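Local coordinates for alginate lyase, family PL7 (PDB 3ZPY), which probably cleaves alginate by beta-elimination, serving as the catalytic domain of a longer PL7 polysaccharide lyase from a marine bacterium, at residues I17-G22 with D32-A37; S3-L8 with S41-S46; N13-N18 with V77-M82; Y59-R64 with Y235-I240; N71-R76 with S225-S230. All coordinates share one frame; numbering follows the deposited sequence.

Contact 1 of 5, residues I17-G22 with D32-A37. With NA (sodium ion), chain C.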
# COMPACT_ATOMS: atom_id res chain seq x y z
N ILE A 17 -1.54 11.65 -2.75
CA ILE A 17 -0.31 10.96 -3.19
C ILE A 17 0.80 11.19 -2.17
O ILE A 17 1.25 12.32 -2.01
CB ILE A 17 0.13 11.45 -4.57
CG1 ILE A 17 -0.94 11.16 -5.59
CG2 ILE A 17 1.38 10.69 -5.01
CD1 ILE A 17 -0.66 11.94 -6.89
N ASN A 18 1.19 10.06 -1.51
CA ASN A 18 2.38 10.04 -0.60
C ASN A 18 3.64 9.73 -1.44
O ASN A 18 3.68 8.73 -2.13
CB ASN A 18 2.29 8.95 0.48
CG ASN A 18 1.00 8.90 1.27
OD1 ASN A 18 0.35 9.91 1.60
ND2 ASN A 18 0.66 7.72 1.65
N SER A 19 4.63 10.64 -1.51
CA SER A 19 5.81 10.41 -2.30
C SER A 19 6.96 11.15 -1.76
O SER A 19 6.90 11.74 -0.62
CB SER A 19 5.52 10.72 -3.79
OG SER A 19 6.52 10.19 -4.62
N PHE A 20 8.08 11.09 -2.48
CA PHE A 20 9.32 11.72 -2.04
C PHE A 20 9.78 12.72 -3.09
O PHE A 20 9.40 12.59 -4.27
CB PHE A 20 10.45 10.66 -1.92
CG PHE A 20 10.40 9.86 -0.65
CD1 PHE A 20 9.54 8.78 -0.53
CD2 PHE A 20 11.23 10.22 0.46
CE1 PHE A 20 9.41 8.10 0.68
CE2 PHE A 20 11.09 9.51 1.66
CZ PHE A 20 10.23 8.42 1.75
N ILE A 21 10.61 13.67 -2.66
CA ILE A 21 11.36 14.46 -3.60
C ILE A 21 12.85 14.21 -3.41
O ILE A 21 13.27 13.76 -2.34
CB ILE A 21 10.99 15.96 -3.53
CG1 ILE A 21 11.51 16.64 -2.25
CG2 ILE A 21 9.52 16.20 -3.81
CD1 ILE A 21 11.46 18.16 -2.36
N GLY A 22 13.62 14.54 -4.44
CA GLY A 22 15.08 14.40 -4.40
C GLY A 22 15.46 13.06 -4.97
O GLY A 22 14.61 12.17 -5.15
N ASP A 32 3.72 13.66 2.81
CA ASP A 32 2.44 12.99 2.93
C ASP A 32 1.49 13.42 1.78
O ASP A 32 0.74 12.64 1.32
CB ASP A 32 1.89 13.34 4.32
CG ASP A 32 0.48 12.89 4.51
OD1 ASP A 32 0.31 11.70 4.81
OD2 ASP A 32 -0.44 13.73 4.37
N ASP A 33 1.56 14.69 1.39
CA ASP A 33 0.89 15.12 0.19
C ASP A 33 1.95 15.76 -0.71
O ASP A 33 2.39 16.87 -0.46
CB ASP A 33 -0.23 16.12 0.54
CG ASP A 33 -1.01 16.53 -0.71
OD1 ASP A 33 -0.46 16.37 -1.83
OD2 ASP A 33 -2.13 17.09 -0.57
N ILE A 34 2.30 15.00 -1.76
CA ILE A 34 3.38 15.43 -2.64
C ILE A 34 3.12 16.80 -3.30
O ILE A 34 4.04 17.49 -3.73
CB ILE A 34 3.69 14.33 -3.69
CG1 ILE A 34 5.06 14.63 -4.34
CG2 ILE A 34 2.53 14.28 -4.72
CD1 ILE A 34 6.26 14.49 -3.42
N THR A 35 1.84 17.12 -3.44
CA THR A 35 1.53 18.39 -4.07
C THR A 35 1.94 19.59 -3.21
O THR A 35 1.93 20.73 -3.68
CB THR A 35 0.06 18.51 -4.52
OG1 THR A 35 -0.81 18.55 -3.39
CG2 THR A 35 -0.36 17.45 -5.46
N ASP A 36 2.25 19.36 -1.93
CA ASP A 36 2.86 20.39 -1.08
C ASP A 36 4.28 20.76 -1.49
O ASP A 36 4.78 21.81 -1.06
CB ASP A 36 2.88 19.94 0.39
CG ASP A 36 1.52 19.93 1.01
OD1 ASP A 36 0.64 20.60 0.49
OD2 ASP A 36 1.32 19.26 2.04
N ALA A 37 4.94 19.88 -2.24
CA ALA A 37 6.29 20.17 -2.64
C ALA A 37 6.38 21.23 -3.72
O ALA A 37 5.51 21.35 -4.59
CB ALA A 37 6.99 18.89 -3.09
NA NA C . 3.20 22.61 -5.23
O HOH W 1 -1.78 14.42 -3.33
O HOH W 2 1.25 24.56 -4.19
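I34 fills this contact, lying against I17, S19 and I21. I34 N gives a 2.9 Å hydrogen bond to I17 O, almost straight at the hydrogen and nearly along the C=O axis. From there the side chain runs up strand 17-21. CB lies close to I17 O and S19 CB. I34 CG2 turns back to I17 CB at 3.7 Å, while CG1, anti to the backbone N (chi1 -164°), passes alongside S19 CB. The tip, I34 CD1, ends 3.7 Å from I21 CG2, with F20 O close by. The I21 methyl also touches A37 CB, and Y45, farther along the same loop, packs on I34.

The contact extends the hairpin of strands 15-21 and 29-31 in the jelly-roll sandwich: S19 and I21 pair with Y31 and T29, and the I34-I17 bond continues the pairing just past the end of strand 29-31. An Asx turn starts here. D33 OD1 accepts from T35 N at 2.9 Å and from T35 OG1 at 2.7 Å, both arriving from the same face of the carboxylate. D33 OD1 also accepts a hydrogen bond from a water, which in turn accepts from I17 N at 2.8 Å. The short 3-10 turn that follows, 34-36, presents T35 O and A37 O to the sodium ion, 2.8 and 2.7 Å away; I40 O and a water are further ligands.

Contact 2 of 5, residues S3-L8 with S41-S46; sequences SPASVL and SYNTYS
S3 and N43 meet through a serine hydroxyl used in both directions. A chi1 of 72° sets S3 OG between its own backbone N and carbonyl carbon, where it meets both S6 N and N43 O. S3 OG donates to N43 O at 2.8 Å, the donor tilted 32° from the carbonyl plane, and accepts from S6 N at 3.0 Å. The second bond makes S3 the N-cap of helix 4-8, so one oxygen both caps the helix and ties it to the loop. S6 OG sits 3.0 Å from N43 OD1 and may donate to it, although its proton has another acceptor within reach.

A5 N, in the first turn of the helix, finds its acceptor in a water 2.9 Å away. That water donates to Y42 O at 3.1 Å and to Y45 O at 2.8 Å, so a single molecule serves three backbone groups. Beside these bonds, A5 CB packs 3.8 Å from Y42 CE1, and P4 CD comes within 3.3 Å of Y45 O.

Both tyrosine hydroxyls of the loop reach strand 15-21, Y42 OH bonding to W15 O and Y45 OH to S19 OG. On another side P4 touches F51 and T53 of strand 51-53 and V58 of strand 58-63, which L8 also touches.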
# COMPACT_ATOMS: atom_id res chain seq x y z
N SER A 3 -0.18 11.72 -18.02
CA SER A 3 0.29 11.73 -16.65
C SER A 3 -0.17 10.46 -15.89
O SER A 3 -1.21 9.89 -16.15
CB SER A 3 -0.25 12.95 -15.89
OG SER A 3 -1.63 12.82 -15.61
N PRO A 4 0.56 10.14 -14.82
CA PRO A 4 0.13 9.00 -13.99
C PRO A 4 -1.33 9.21 -13.47
O PRO A 4 -2.15 8.26 -13.44
CB PRO A 4 1.21 8.94 -12.89
CG PRO A 4 2.43 9.54 -13.53
CD PRO A 4 1.91 10.62 -14.44
N ALA A 5 -1.65 10.41 -12.99
CA ALA A 5 -2.98 10.63 -12.45
C ALA A 5 -4.07 10.42 -13.51
O ALA A 5 -5.11 9.82 -13.25
CB ALA A 5 -3.07 12.03 -11.82
N SER A 6 -3.78 10.86 -14.73
CA SER A 6 -4.73 10.67 -15.87
C SER A 6 -4.88 9.15 -16.24
O SER A 6 -5.98 8.65 -16.39
CB SER A 6 -4.22 11.47 -17.09
OG SER A 6 -4.47 12.84 -16.89
N VAL A 7 -3.75 8.43 -16.32
CA VAL A 7 -3.79 7.01 -16.67
C VAL A 7 -4.58 6.23 -15.61
O VAL A 7 -5.37 5.33 -15.95
CB VAL A 7 -2.35 6.46 -16.88
CG1 VAL A 7 -2.38 4.95 -16.89
CG2 VAL A 7 -1.71 7.11 -18.13
N LEU A 8 -4.36 6.54 -14.30
CA LEU A 8 -4.98 5.77 -13.25
C LEU A 8 -6.41 6.27 -12.95
O LEU A 8 -7.21 5.57 -12.29
CB LEU A 8 -4.10 5.84 -12.01
CG LEU A 8 -4.31 4.76 -10.96
CD1 LEU A 8 -4.12 3.30 -11.43
CD2 LEU A 8 -3.34 5.04 -9.76
N SER A 41 2.21 19.67 -9.17
CA SER A 41 0.74 19.75 -9.18
C SER A 41 0.20 18.37 -9.53
O SER A 41 0.83 17.55 -10.20
CB SER A 41 0.22 20.78 -10.12
OG SER A 41 0.62 20.47 -11.42
N TYR A 42 -0.93 18.08 -8.94
CA TYR A 42 -1.43 16.75 -8.88
C TYR A 42 -1.53 16.07 -10.28
O TYR A 42 -1.02 14.93 -10.45
CB TYR A 42 -2.86 16.76 -8.25
CG TYR A 42 -3.38 15.39 -7.90
CD1 TYR A 42 -3.90 14.52 -8.87
CD2 TYR A 42 -3.29 14.96 -6.59
CE1 TYR A 42 -4.40 13.27 -8.50
CE2 TYR A 42 -3.78 13.71 -6.19
CZ TYR A 42 -4.31 12.84 -7.15
OH TYR A 42 -4.78 11.61 -6.73
N ASN A 43 -2.18 16.75 -11.27
CA ASN A 43 -2.46 16.04 -12.50
C ASN A 43 -1.27 16.00 -13.43
O ASN A 43 -1.38 15.38 -14.45
CB ASN A 43 -3.68 16.63 -13.25
CG ASN A 43 -4.15 15.73 -14.48
OD1 ASN A 43 -4.34 14.47 -14.36
ND2 ASN A 43 -4.35 16.37 -15.64
N THR A 44 -0.18 16.66 -13.13
CA THR A 44 1.08 16.49 -13.89
C THR A 44 2.20 15.78 -13.15
O THR A 44 3.24 15.50 -13.75
CB THR A 44 1.59 17.80 -14.46
OG1 THR A 44 1.90 18.70 -13.38
CG2 THR A 44 0.56 18.52 -15.27
N TYR A 45 2.00 15.46 -11.88
CA TYR A 45 3.10 14.86 -11.13
C TYR A 45 3.59 13.53 -11.73
O TYR A 45 2.81 12.58 -11.89
CB TYR A 45 2.69 14.62 -9.67
CG TYR A 45 3.78 13.96 -8.86
CD1 TYR A 45 5.09 14.45 -8.86
CD2 TYR A 45 3.53 12.77 -8.19
CE1 TYR A 45 6.09 13.83 -8.12
CE2 TYR A 45 4.54 12.12 -7.49
CZ TYR A 45 5.82 12.61 -7.49
OH TYR A 45 6.82 11.96 -6.76
N SER A 46 4.92 13.44 -11.93
CA SER A 46 5.57 12.22 -12.37
C SER A 46 7.03 12.36 -12.00
O SER A 46 7.63 13.40 -12.28
CB SER A 46 5.38 12.04 -13.90
OG SER A 46 5.93 10.82 -14.34
O HOH W 3 0.04 12.63 -12.20

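Contact 3 of 5, residues N13-N18 with V77-M82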
# COMPACT_ATOMS: atom_id res chain seq x y z
N ASN A 13 -9.21 15.04 -5.05
CA ASN A 13 -10.39 14.84 -4.32
C ASN A 13 -10.73 13.35 -3.99
O ASN A 13 -11.49 13.05 -3.04
CB ASN A 13 -11.50 15.70 -4.86
CG ASN A 13 -11.54 17.08 -4.18
OD1 ASN A 13 -12.62 17.60 -3.93
ND2 ASN A 13 -10.35 17.65 -3.80
N THR A 14 -10.10 12.39 -4.72
CA THR A 14 -10.30 10.95 -4.47
C THR A 14 -9.08 10.20 -3.83
O THR A 14 -9.28 9.16 -3.21
CB THR A 14 -10.81 10.18 -5.75
OG1 THR A 14 -9.86 10.39 -6.80
CG2 THR A 14 -12.18 10.69 -6.16
N TRP A 15 -7.87 10.69 -4.08
CA TRP A 15 -6.66 10.07 -3.50
C TRP A 15 -5.60 11.14 -3.27
O TRP A 15 -5.39 12.00 -4.10
CB TRP A 15 -6.04 9.05 -4.44
CG TRP A 15 -6.94 7.89 -4.78
CD1 TRP A 15 -7.82 7.79 -5.87
CD2 TRP A 15 -7.06 6.62 -4.05
NE1 TRP A 15 -8.50 6.62 -5.81
CE2 TRP A 15 -8.08 5.87 -4.73
CE3 TRP A 15 -6.48 6.10 -2.86
CZ2 TRP A 15 -8.45 4.60 -4.30
CZ3 TRP A 15 -6.85 4.85 -2.44
CH2 TRP A 15 -7.82 4.10 -3.14
N LYS A 16 -4.94 11.08 -2.10
CA LYS A 16 -3.78 11.86 -1.84
C LYS A 16 -2.54 10.99 -2.16
O LYS A 16 -2.48 9.80 -1.83
CB LYS A 16 -3.78 12.24 -0.35
CG LYS A 16 -2.50 12.86 0.18
CD LYS A 16 -2.74 13.46 1.62
CE LYS A 16 -3.88 14.53 1.77
NZ LYS A 16 -4.17 15.32 3.08
N ILE A 17 -1.54 11.65 -2.75
CA ILE A 17 -0.31 10.96 -3.19
C ILE A 17 0.80 11.19 -2.17
O ILE A 17 1.25 12.32 -2.01
CB ILE A 17 0.13 11.45 -4.57
CG1 ILE A 17 -0.94 11.16 -5.59
CG2 ILE A 17 1.38 10.69 -5.01
CD1 ILE A 17 -0.66 11.94 -6.89
N ASN A 18 1.19 10.06 -1.51
CA ASN A 18 2.38 10.04 -0.60
C ASN A 18 3.64 9.73 -1.44
O ASN A 18 3.68 8.73 -2.13
CB ASN A 18 2.29 8.95 0.48
CG ASN A 18 1.00 8.90 1.27
OD1 ASN A 18 0.35 9.91 1.60
ND2 ASN A 18 0.66 7.72 1.65
N VAL A 77 5.60 4.86 -1.13
CA VAL A 77 5.12 5.74 -2.18
C VAL A 77 3.74 5.15 -2.50
O VAL A 77 3.66 4.00 -2.85
CB VAL A 77 6.03 5.71 -3.39
CG1 VAL A 77 5.34 6.42 -4.54
CG2 VAL A 77 7.42 6.26 -3.09
N GLU A 78 2.67 5.86 -2.24
CA GLU A 78 1.35 5.21 -2.09
C GLU A 78 0.22 6.25 -2.19
O GLU A 78 0.47 7.39 -2.05
CB GLU A 78 1.40 4.44 -0.73
CG GLU A 78 0.35 3.55 -0.33
CD GLU A 78 0.58 2.98 1.02
OE1 GLU A 78 0.75 3.65 2.01
OE2 GLU A 78 0.23 1.84 1.07
N LEU A 79 -0.99 5.78 -2.42
CA LEU A 79 -2.18 6.63 -2.38
C LEU A 79 -2.95 6.42 -1.11
O LEU A 79 -3.05 5.25 -0.61
CB LEU A 79 -3.07 6.26 -3.58
CG LEU A 79 -2.38 6.21 -4.94
CD1 LEU A 79 -3.43 5.86 -6.00
CD2 LEU A 79 -1.74 7.54 -5.25
N ARG A 80 -3.54 7.53 -0.63
CA ARG A 80 -4.38 7.55 0.54
C ARG A 80 -5.80 7.94 0.15
O ARG A 80 -5.98 9.01 -0.38
CB ARG A 80 -3.74 8.50 1.58
CG ARG A 80 -4.40 8.48 2.98
CD ARG A 80 -5.56 9.44 3.12
NE ARG A 80 -5.81 9.63 4.56
CZ ARG A 80 -6.98 9.41 5.20
NH1 ARG A 80 -8.07 8.97 4.58
NH2 ARG A 80 -7.05 9.61 6.49
N GLU A 81 -6.77 7.08 0.42
CA GLU A 81 -8.17 7.34 0.02
C GLU A 81 -8.68 8.64 0.57
O GLU A 81 -8.56 8.91 1.81
CB GLU A 81 -9.05 6.21 0.50
CG GLU A 81 -10.46 6.26 -0.10
CD GLU A 81 -11.45 5.40 0.64
OE1 GLU A 81 -11.03 4.68 1.61
OE2 GLU A 81 -12.68 5.51 0.33
N MET A 82 -9.26 9.46 -0.32
CA MET A 82 -9.97 10.70 0.05
C MET A 82 -11.48 10.58 -0.24
O MET A 82 -11.88 9.67 -0.98
CB MET A 82 -9.35 11.93 -0.57
CG MET A 82 -7.84 12.09 -0.26
SD MET A 82 -7.48 12.46 1.45
CE MET A 82 -7.97 14.19 1.51
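K16 pairs with R80 and I17 with L79 in two antiparallel neighbours of the jelly-roll sheet; R76 to R80 read RVELR, matching the R-x-E-L-R-type motif of PL7 lyases, whose polar residues probably line the substrate cleft here as in relatives. K16 and R80 form a hydrogen-bonded pair, with K16 N to R80 O at 2.9 Å and R80 N to K16 O at 2.8 Å. N18 and E78 form the next such pair, and M82 N reaches T14 O from well above its carbonyl plane.

W15, I17, L79 and E81 point to one face. L79 crosses the W15 side chain at about a right angle, with CB 3.5 Å from W15 CE3 and CD1 over the rim of one indole face; R80 N lies in plane at the indole edge. L79 CD2 touches I17 CG1 at 3.7 Å. On the other face M82, bent at chi2 (-68°), brings SD to 4.1 Å from K16 CB; the further bend at chi3 sets CE near K16 CE.

E78 OE1 forms salt bridges with K218 and R76, and R80 makes a cation-pi contact with Y216. E81 is held by F217 N, W90 and H247. Strand 216-219 borders strand 76-83, while L243 of strand 235-247 and F60 of strand 58-63 pack on L79 from the opposing sheet.

Contact 4 of 5, residues Y59-R64 with Y235-I240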
# COMPACT_ATOMS: atom_id res chain seq x y z
N TYR A 59 3.35 3.05 -11.76
CA TYR A 59 4.44 2.37 -10.99
C TYR A 59 4.76 3.14 -9.75
O TYR A 59 4.79 4.41 -9.79
CB TYR A 59 5.70 2.39 -11.85
CG TYR A 59 5.61 1.51 -13.10
CD1 TYR A 59 4.93 1.96 -14.23
CD2 TYR A 59 6.24 0.23 -13.16
CE1 TYR A 59 4.84 1.16 -15.41
CE2 TYR A 59 6.10 -0.55 -14.32
CZ TYR A 59 5.43 -0.10 -15.41
OH TYR A 59 5.37 -0.91 -16.57
N PHE A 60 4.86 2.42 -8.62
CA PHE A 60 5.23 2.96 -7.30
C PHE A 60 6.48 2.29 -6.96
O PHE A 60 6.52 1.07 -6.68
CB PHE A 60 4.14 2.56 -6.30
CG PHE A 60 2.77 3.14 -6.63
CD1 PHE A 60 1.97 2.55 -7.66
CD2 PHE A 60 2.26 4.24 -5.92
CE1 PHE A 60 0.70 3.09 -7.95
CE2 PHE A 60 1.04 4.77 -6.24
CZ PHE A 60 0.23 4.17 -7.21
N LYS A 61 7.57 3.12 -6.96
CA LYS A 61 8.92 2.59 -6.74
C LYS A 61 9.47 3.23 -5.41
O LYS A 61 9.53 4.49 -5.30
CB LYS A 61 9.82 3.04 -7.98
CG LYS A 61 11.15 2.35 -7.98
CD LYS A 61 11.95 2.61 -9.24
CE LYS A 61 13.24 1.86 -9.28
NZ LYS A 61 13.86 1.98 -10.62
N CYS A 62 9.81 2.35 -4.48
CA CYS A 62 10.27 2.82 -3.15
C CYS A 62 11.52 2.06 -2.78
O CYS A 62 11.70 0.90 -3.17
CB CYS A 62 9.08 2.67 -2.13
SG CYS A 62 9.41 3.46 -0.55
N TYR A 63 12.39 2.70 -2.00
CA TYR A 63 13.73 2.17 -1.82
C TYR A 63 13.99 1.91 -0.36
O TYR A 63 13.55 2.68 0.50
CB TYR A 63 14.83 3.18 -2.32
CG TYR A 63 14.64 3.55 -3.76
CD1 TYR A 63 13.62 4.46 -4.14
CD2 TYR A 63 15.53 3.05 -4.75
CE1 TYR A 63 13.38 4.79 -5.45
CE2 TYR A 63 15.30 3.40 -6.11
CZ TYR A 63 14.29 4.34 -6.40
OH TYR A 63 14.03 4.62 -7.73
N ARG A 64 14.69 0.81 -0.09
CA ARG A 64 15.23 0.54 1.26
C ARG A 64 16.00 1.78 1.70
O ARG A 64 16.81 2.36 0.94
CB ARG A 64 16.25 -0.62 1.07
CG ARG A 64 16.87 -1.16 2.38
CD ARG A 64 17.84 -2.29 2.02
NE ARG A 64 18.23 -3.12 3.18
CZ ARG A 64 19.37 -3.02 3.85
NH1 ARG A 64 20.21 -2.02 3.65
NH2 ARG A 64 19.68 -3.95 4.75
N TYR A 235 15.30 -1.89 -3.82
CA TYR A 235 14.01 -1.21 -4.01
C TYR A 235 12.91 -2.26 -4.16
O TYR A 235 13.21 -3.45 -4.52
CB TYR A 235 14.00 -0.18 -5.20
CG TYR A 235 14.16 -0.85 -6.56
CD1 TYR A 235 15.40 -1.32 -6.97
CD2 TYR A 235 13.03 -1.21 -7.30
CE1 TYR A 235 15.53 -1.96 -8.25
CE2 TYR A 235 13.14 -1.85 -8.55
CZ TYR A 235 14.39 -2.25 -8.98
OH TYR A 235 14.49 -2.88 -10.20
N GLY A 236 11.67 -1.82 -3.99
CA GLY A 236 10.54 -2.62 -4.46
C GLY A 236 9.80 -1.84 -5.54
O GLY A 236 9.94 -0.61 -5.65
N LEU A 237 9.08 -2.59 -6.39
CA LEU A 237 8.37 -1.98 -7.48
C LEU A 237 6.99 -2.68 -7.61
O LEU A 237 6.94 -3.86 -7.75
CB LEU A 237 9.16 -2.14 -8.77
CG LEU A 237 8.58 -1.43 -10.00
CD1 LEU A 237 8.44 0.08 -9.82
CD2 LEU A 237 9.37 -1.73 -11.28
N VAL A 238 5.96 -1.87 -7.51
CA VAL A 238 4.56 -2.29 -7.59
C VAL A 238 3.96 -1.50 -8.76
O VAL A 238 4.25 -0.31 -8.97
CB VAL A 238 3.76 -1.95 -6.32
CG1 VAL A 238 2.30 -2.27 -6.52
CG2 VAL A 238 4.34 -2.64 -5.09
N ARG A 239 3.15 -2.14 -9.59
CA ARG A 239 2.47 -1.41 -10.64
C ARG A 239 0.95 -1.75 -10.60
O ARG A 239 0.57 -2.89 -10.34
CB ARG A 239 3.13 -1.67 -12.00
CG ARG A 239 3.09 -3.09 -12.53
CD ARG A 239 3.83 -3.16 -13.85
NE ARG A 239 3.84 -4.45 -14.44
CZ ARG A 239 4.44 -4.72 -15.58
NH1 ARG A 239 5.00 -3.74 -16.30
NH2 ARG A 239 4.54 -6.00 -15.93
N ILE A 240 0.11 -0.71 -10.83
CA ILE A 240 -1.34 -0.80 -10.61
C ILE A 240 -2.07 -0.25 -11.84
O ILE A 240 -1.66 0.77 -12.45
CB ILE A 240 -1.75 -0.05 -9.29
CG1 ILE A 240 -0.98 -0.64 -8.12
CG2 ILE A 240 -3.24 -0.02 -9.09
CD1 ILE A 240 -1.07 0.11 -6.77
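The Y59 ring carries R239 CB over one face, offset toward the rim and 4.1 Å from the ring centroid, while L237 CD1 lies at its edge. R239 runs side by side with this tyrosine, its chi1 of 64° setting CG between the backbone N and the carbonyl carbon. R239 NH1 donates to Y59 OH at 2.9 Å with the oxygen in the guanidinium plane, though the bond is bent to 140°. Y235 receives a cation on its face: K61, fully extended, passes CE over the ring, and K61 NZ stands 4.6 Å from the Y235 centroid, 15° off the normal. L237 CB lies at the edge of the same ring. Y63 CD2 meets Y235 CB obliquely at 3.6 Å. F60 has V238 O at its edge, and F60 CE1 touches I240 CD1 at 3.7 Å.

Between these side chains the backbones pair antiparallel, F60 with V238 and C62 with G236.

Strand 51-53 flanks strand 58-63, with Y52 stacked on Y59 and D54 bonded to its hydroxyl. Strand 96-107 borders 235-247 and offers Q104 to R239, which also makes a cation-pi contact with W57. F60 and C62 face inward onto V77 of strand 76-83 in the opposing sheet.

Contact 5 of 5, residues N71-R76 with S225-S230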
# COMPACT_ATOMS: atom_id res chain seq x y z
N ASN A 71 13.63 9.74 8.94
CA ASN A 71 12.75 8.81 9.68
C ASN A 71 13.15 7.37 9.41
O ASN A 71 13.39 7.02 8.26
CB ASN A 71 11.26 9.03 9.33
CG ASN A 71 10.33 8.14 10.15
OD1 ASN A 71 10.78 7.31 10.95
ND2 ASN A 71 9.03 8.28 9.92
N SER A 72 13.35 6.59 10.48
CA SER A 72 13.75 5.17 10.32
C SER A 72 12.63 4.15 10.04
O SER A 72 12.96 2.98 9.72
CB SER A 72 14.47 4.69 11.55
OG SER A 72 13.58 4.81 12.64
N GLN A 73 11.36 4.59 10.13
CA GLN A 73 10.20 3.67 9.87
C GLN A 73 10.16 3.26 8.44
O GLN A 73 10.88 3.85 7.62
CB GLN A 73 8.84 4.34 10.17
CG GLN A 73 8.85 4.92 11.57
CD GLN A 73 8.08 4.09 12.56
OE1 GLN A 73 6.85 4.06 12.51
NE2 GLN A 73 8.80 3.47 13.53
N ASN A 74 9.32 2.29 8.14
CA ASN A 74 9.23 1.83 6.77
C ASN A 74 8.72 2.94 5.83
O ASN A 74 7.70 3.61 6.10
CB ASN A 74 8.28 0.61 6.73
CG ASN A 74 8.89 -0.64 7.34
OD1 ASN A 74 10.04 -0.97 7.11
ND2 ASN A 74 8.11 -1.34 8.13
N PRO A 75 9.41 3.11 4.68
CA PRO A 75 8.99 4.17 3.74
C PRO A 75 7.90 3.69 2.74
O PRO A 75 7.61 2.48 2.57
CB PRO A 75 10.28 4.44 2.92
CG PRO A 75 11.00 3.06 2.89
CD PRO A 75 10.70 2.45 4.28
N ARG A 76 7.28 4.67 2.07
CA ARG A 76 6.22 4.29 1.11
C ARG A 76 6.16 5.29 0.01
O ARG A 76 6.56 6.46 0.20
CB ARG A 76 4.82 4.25 1.80
CG ARG A 76 4.38 5.65 2.31
CD ARG A 76 3.13 5.56 3.18
NE ARG A 76 3.46 5.25 4.57
CZ ARG A 76 2.79 4.38 5.35
NH1 ARG A 76 1.69 3.75 4.90
NH2 ARG A 76 3.12 4.33 6.63
N SER A 225 9.67 -4.43 6.76
CA SER A 225 10.89 -5.01 7.31
C SER A 225 12.18 -4.30 6.95
O SER A 225 13.27 -4.93 6.86
CB SER A 225 10.95 -6.55 6.97
OG SER A 225 9.86 -7.25 7.46
N VAL A 226 12.09 -2.99 6.76
CA VAL A 226 13.26 -2.14 6.37
C VAL A 226 13.44 -0.99 7.34
O VAL A 226 14.09 -0.01 7.03
CB VAL A 226 13.27 -1.71 4.89
CG1 VAL A 226 13.58 -2.95 4.06
CG2 VAL A 226 11.96 -0.94 4.50
N LYS A 227 12.91 -1.18 8.53
CA LYS A 227 13.06 -0.16 9.58
C LYS A 227 14.54 0.01 9.85
O LYS A 227 15.27 -0.97 10.14
CB LYS A 227 12.30 -0.55 10.85
CG LYS A 227 10.78 -0.58 10.65
CD LYS A 227 10.02 -0.55 11.96
CE LYS A 227 8.50 -0.46 11.74
NZ LYS A 227 7.70 -0.36 13.01
N GLY A 228 15.02 1.26 9.82
CA GLY A 228 16.45 1.49 10.19
C GLY A 228 17.43 1.00 9.13
O GLY A 228 18.64 1.07 9.34
N ALA A 229 16.90 0.57 7.98
CA ALA A 229 17.84 0.08 6.95
C ALA A 229 18.61 1.21 6.26
O ALA A 229 18.10 2.32 6.06
CB ALA A 229 17.11 -0.75 5.92
N SER A 230 19.82 0.91 5.85
CA SER A 230 20.59 1.84 5.05
C SER A 230 20.14 1.82 3.58
O SER A 230 19.53 0.85 3.10
CB SER A 230 22.06 1.53 5.16
OG SER A 230 22.27 0.32 4.50
O HOH W 4 8.39 -4.10 9.41
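N74 reaches V226 through two torsions: chi1 of -72° swings CG anti to the carbonyl carbon, and chi2 of -44° turns the amide until OD1 faces the other loop. There N74 OD1 accepts from V226 N at 2.9 Å, the donor lying in the amide carbonyl plane. N74 ND2 donates to a water 3.1 Å away, which also accepts from S225 N. Both ends of the amide are thus engaged with consecutive residues of the facing loop. K227 crosses the N74 side chain at about a right angle, its CG 3.6 Å from N74 OD1 and its CE near ND2. V226 CG2 packs 3.6 Å from P75 CD.

The second link is between backbones. S72 O receives G228 N at 2.7 Å, in the carbonyl plane and on a lone pair, and the same oxygen lies 3.1 Å from K227 CA. On the S72 side, N71 OD1 accepts from Q73 N in an Asx turn, the donor standing well above the amide plane.

V226 to A229 form a type II beta turn, closed by A229 N to V226 O at 3.0 Å. G228 takes its third position with phi at 72°, as is usual for a glycine there. K227 O is hydrogen-bonded to T112 OG1. The arrangement is that of a beta turn docked on a neighbouring loop, joining the connections that lead into strands 76-83 and 235-247 of the jelly roll.

Overall arrangement
Contacts 3 and 4 are strand pairings, one in each sheet of the sandwich, joined by regular antiparallel bonds; they meet where F60 packs on V77 and L79. Contacts 1 and 4 are buried; contact 3 is buried on the W15 and L79 face and partly exposed on the K16 and R80 face. Contact 1 shares I17 and N18 with contact 3 but joins strand 15-21 to a sodium-binding loop by one backbone bond, a bridging water and aliphatic packing. Contacts 2 and 5 are only partly buried and combine side-chain-to-backbone bonds with waters, contact 5 adding one backbone bond. Contact 2 reaches contacts 1 and 3 through the hydroxyls of Y45 and Y42, whereas contact 5 meets contact 4 at R64 and S230.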